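Local coordinates for fatty acid/retinol binding protein protein 7, isoform A, confirmed BY transcript evidence (Caenorhabditis elegans, PDB 2W9Y) that probably binds fatty acids such as oleic acid, and retinoids, as a helical lipid-binding protein of a nematode family, at residues K64-A67 with T68-G72. Sequence-based numbering, arbitrary orientation.
Sequences KRLA and TVLEG
Lys64 and Thr68 lie one turn apart on the amphipathic helix 60-75 of this all-helical lipid-binding fold, and are linked by a backbone hydrogen bond and by two waters. The i to i+4 ladder of the alpha-helix continues without a break: Thr68 N donates to Lys64 O at 3.0 Å, Val69 N to Arg65 O, Leu70 N to Leu66 O and Glu71 N to Ala67 O. The bonds from Leu70 N and Glu71 N are the straighter ones (160° and 159° at the hydrogen); only Leu70 N lies in the carbonyl plane, the other three donors being tilted from theirs by a little over 20°. Leu66 O also receives a weak bond from Val69 N.

On the apolar side, Leu66 and Leu70 bring their CD1 methyls to 4.3 Å, and Leu70 CD1 also rests 3.4 Å from Leu66 O. Both leucines pack on Cys48 and, through Val55 and Ile52 respectively, against helix 51-58. With CG1 of Val69 anti to the backbone N (chi1 177°), CG2 lies beside that N and comes within 3.5 Å of Arg65 O; with Leu66, Val69 meets Phe23 of helix 18-26. Arg65 NH2 forms a salt bridge with Glu31 and NH1 a hydrogen bond with Ser26, tying the helix to the preceding part of the chain.

The exposed polar face is bridged by two waters. One donates to Lys64 O and is hydrogen-bonded to Thr68 OG1; the second accepts from the ammonium group, with Lys64 NZ 2.7 Å from its oxygen, and is hydrogen-bonded to Thr68 OG1 at 2.8 Å.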
ATOM      1  N   LYS A  64      -5.038  14.678  -4.233  1.00 10.90           N
ATOM      2  CA  LYS A  64      -5.570  14.112  -5.492  1.00 11.82           C
ATOM      3  C   LYS A  64      -4.794  12.824  -5.871  1.00 11.70           C
ATOM      4  O   LYS A  64      -5.397  11.779  -6.215  1.00 10.86           O
ATOM      5  CB  LYS A  64      -5.502  15.147  -6.649  1.00 11.48           C
ATOM      6  CG  LYS A  64      -5.776  14.547  -8.008  1.00 13.44           C
ATOM      7  CD  LYS A  64      -5.471  15.470  -9.198  1.00 18.03           C
ATOM      8  CE  LYS A  64      -3.994  15.359  -9.624  1.00 23.71           C
ATOM      9  NZ  LYS A  64      -3.865  14.115 -10.466  1.00 29.14           N
ATOM     10  N   ARG A  65      -3.463  12.917  -5.843  1.00 11.17           N
ATOM     11  CA  ARG A  65      -2.625  11.733  -6.150  1.00 11.08           C
ATOM     12  C   ARG A  65      -2.832  10.562  -5.143  1.00 12.13           C
ATOM     13  O   ARG A  65      -2.940   9.377  -5.551  1.00 11.07           O
ATOM     14  CB  ARG A  65      -1.140  12.131  -6.266  1.00 11.40           C
ATOM     15  CG  ARG A  65      -0.707  12.861  -7.552  1.00 14.11           C
ATOM     16  CD  ARG A  65       0.857  12.886  -7.498  1.00 18.34           C
ATOM     17  NE  ARG A  65       1.188  14.177  -7.014  1.00 23.08           N
ATOM     18  CZ  ARG A  65       2.243  14.530  -6.314  1.00 23.37           C
ATOM     19  NH1 ARG A  65       3.184  13.675  -5.904  1.00 20.58           N
ATOM     20  NH2 ARG A  65       2.325  15.812  -6.034  1.00 27.79           N
ATOM     21  N   LEU A  66      -2.967  10.884  -3.857  1.00 11.95           N
ATOM     22  CA  LEU A  66      -3.281   9.847  -2.871  1.00 12.59           C
ATOM     23  C   LEU A  66      -4.675   9.204  -3.184  1.00 11.97           C
ATOM     24  O   LEU A  66      -4.819   8.017  -3.158  1.00 11.76           O
ATOM     25  CB  LEU A  66      -3.234  10.503  -1.481  1.00 12.23           C
ATOM     26  CG  LEU A  66      -3.265   9.470  -0.358  1.00 16.87           C
ATOM     27  CD1 LEU A  66      -2.280   8.321  -0.588  1.00 15.68           C
ATOM     28  CD2 LEU A  66      -3.002  10.203   0.985  1.00 19.41           C
ATOM     29  N   ALA A  67      -5.710  10.004  -3.456  1.00 10.73           N
ATOM     30  CA  ALA A  67      -7.035   9.481  -3.830  1.00 10.32           C
ATOM     31  C   ALA A  67      -6.970   8.549  -5.037  1.00 10.82           C
ATOM     32  O   ALA A  67      -7.726   7.577  -5.129  1.00 10.78           O
ATOM     33  CB  ALA A  67      -7.997  10.609  -4.149  1.00  9.56           C
ATOM     34  N   THR A  68      -6.080   8.866  -5.970  1.00 10.65           N
ATOM     35  CA  THR A  68      -5.904   8.019  -7.168  1.00 11.11           C
ATOM     36  C   THR A  68      -5.338   6.642  -6.811  1.00 11.47           C
ATOM     37  O   THR A  68      -5.727   5.607  -7.396  1.00 12.46           O
ATOM     38  CB  THR A  68      -4.996   8.786  -8.244  1.00 11.76           C
ATOM     39  OG1 THR A  68      -5.792   9.820  -8.846  1.00 13.70           O
ATOM     40  CG2 THR A  68      -4.557   7.850  -9.345  1.00 15.06           C
ATOM     41  N   VAL A  69      -4.461   6.592  -5.798  1.00 10.82           N
ATOM     42  CA  VAL A  69      -3.939   5.323  -5.351  1.00 10.16           C
ATOM     43  C   VAL A  69      -5.123   4.492  -4.806  1.00 11.37           C
ATOM     44  O   VAL A  69      -5.316   3.335  -5.177  1.00 11.20           O
ATOM     45  CB  VAL A  69      -2.914   5.487  -4.233  1.00  9.14           C
ATOM     46  CG1 VAL A  69      -2.442   4.160  -3.741  1.00 11.63           C
ATOM     47  CG2 VAL A  69      -1.666   6.256  -4.739  1.00  9.74           C
ATOM     48  N   LEU A  70      -5.952   5.084  -3.965  1.00 12.41           N
ATOM     49  CA  LEU A  70      -7.039   4.326  -3.344  1.00 13.72           C
ATOM     50  C   LEU A  70      -8.063   3.870  -4.376  1.00 13.66           C
ATOM     51  O   LEU A  70      -8.596   2.769  -4.315  1.00 14.18           O
ATOM     52  CB  LEU A  70      -7.674   5.175  -2.249  1.00 14.90           C
ATOM     53  CG  LEU A  70      -6.934   5.130  -0.872  1.00 21.17           C
ATOM     54  CD1 LEU A  70      -5.483   5.550  -0.952  1.00 28.62           C
ATOM     55  CD2 LEU A  70      -7.615   5.914   0.303  1.00 26.57           C
ATOM     56  N   GLU A  71      -8.314   4.690  -5.359  1.00 15.41           N
ATOM     57  CA  GLU A  71      -9.195   4.350  -6.488  1.00 16.77           C
ATOM     58  C   GLU A  71      -8.685   3.121  -7.238  1.00 16.85           C
ATOM     59  O   GLU A  71      -9.456   2.196  -7.606  1.00 16.11           O
ATOM     60  CB  GLU A  71      -9.293   5.585  -7.417  1.00 18.00           C
ATOM     61  CG  GLU A  71     -10.272   5.422  -8.613  1.00 23.64           C
ATOM     62  CD  GLU A  71     -11.714   5.222  -8.145  1.00 26.50           C
ATOM     63  OE1 GLU A  71     -12.045   5.672  -7.000  1.00 26.18           O
ATOM     64  OE2 GLU A  71     -12.503   4.614  -8.920  1.00 28.33           O
ATOM     65  N   GLY A  72      -7.367   3.105  -7.435  1.00 17.23           N
ATOM     66  CA  GLY A  72      -6.660   2.035  -8.094  1.00 16.90           C
ATOM     67  C   GLY A  72      -6.747   0.716  -7.365  1.00 16.28           C
ATOM     68  O   GLY A  72      -6.941  -0.357  -7.992  1.00 18.47           O
TER
HETATM   69  O   HOH W   1      -7.997  11.591  -7.802  1.00 13.43           O
HETATM   70  O   HOH W   2      -3.731  11.500  -9.824  1.00 18.16           O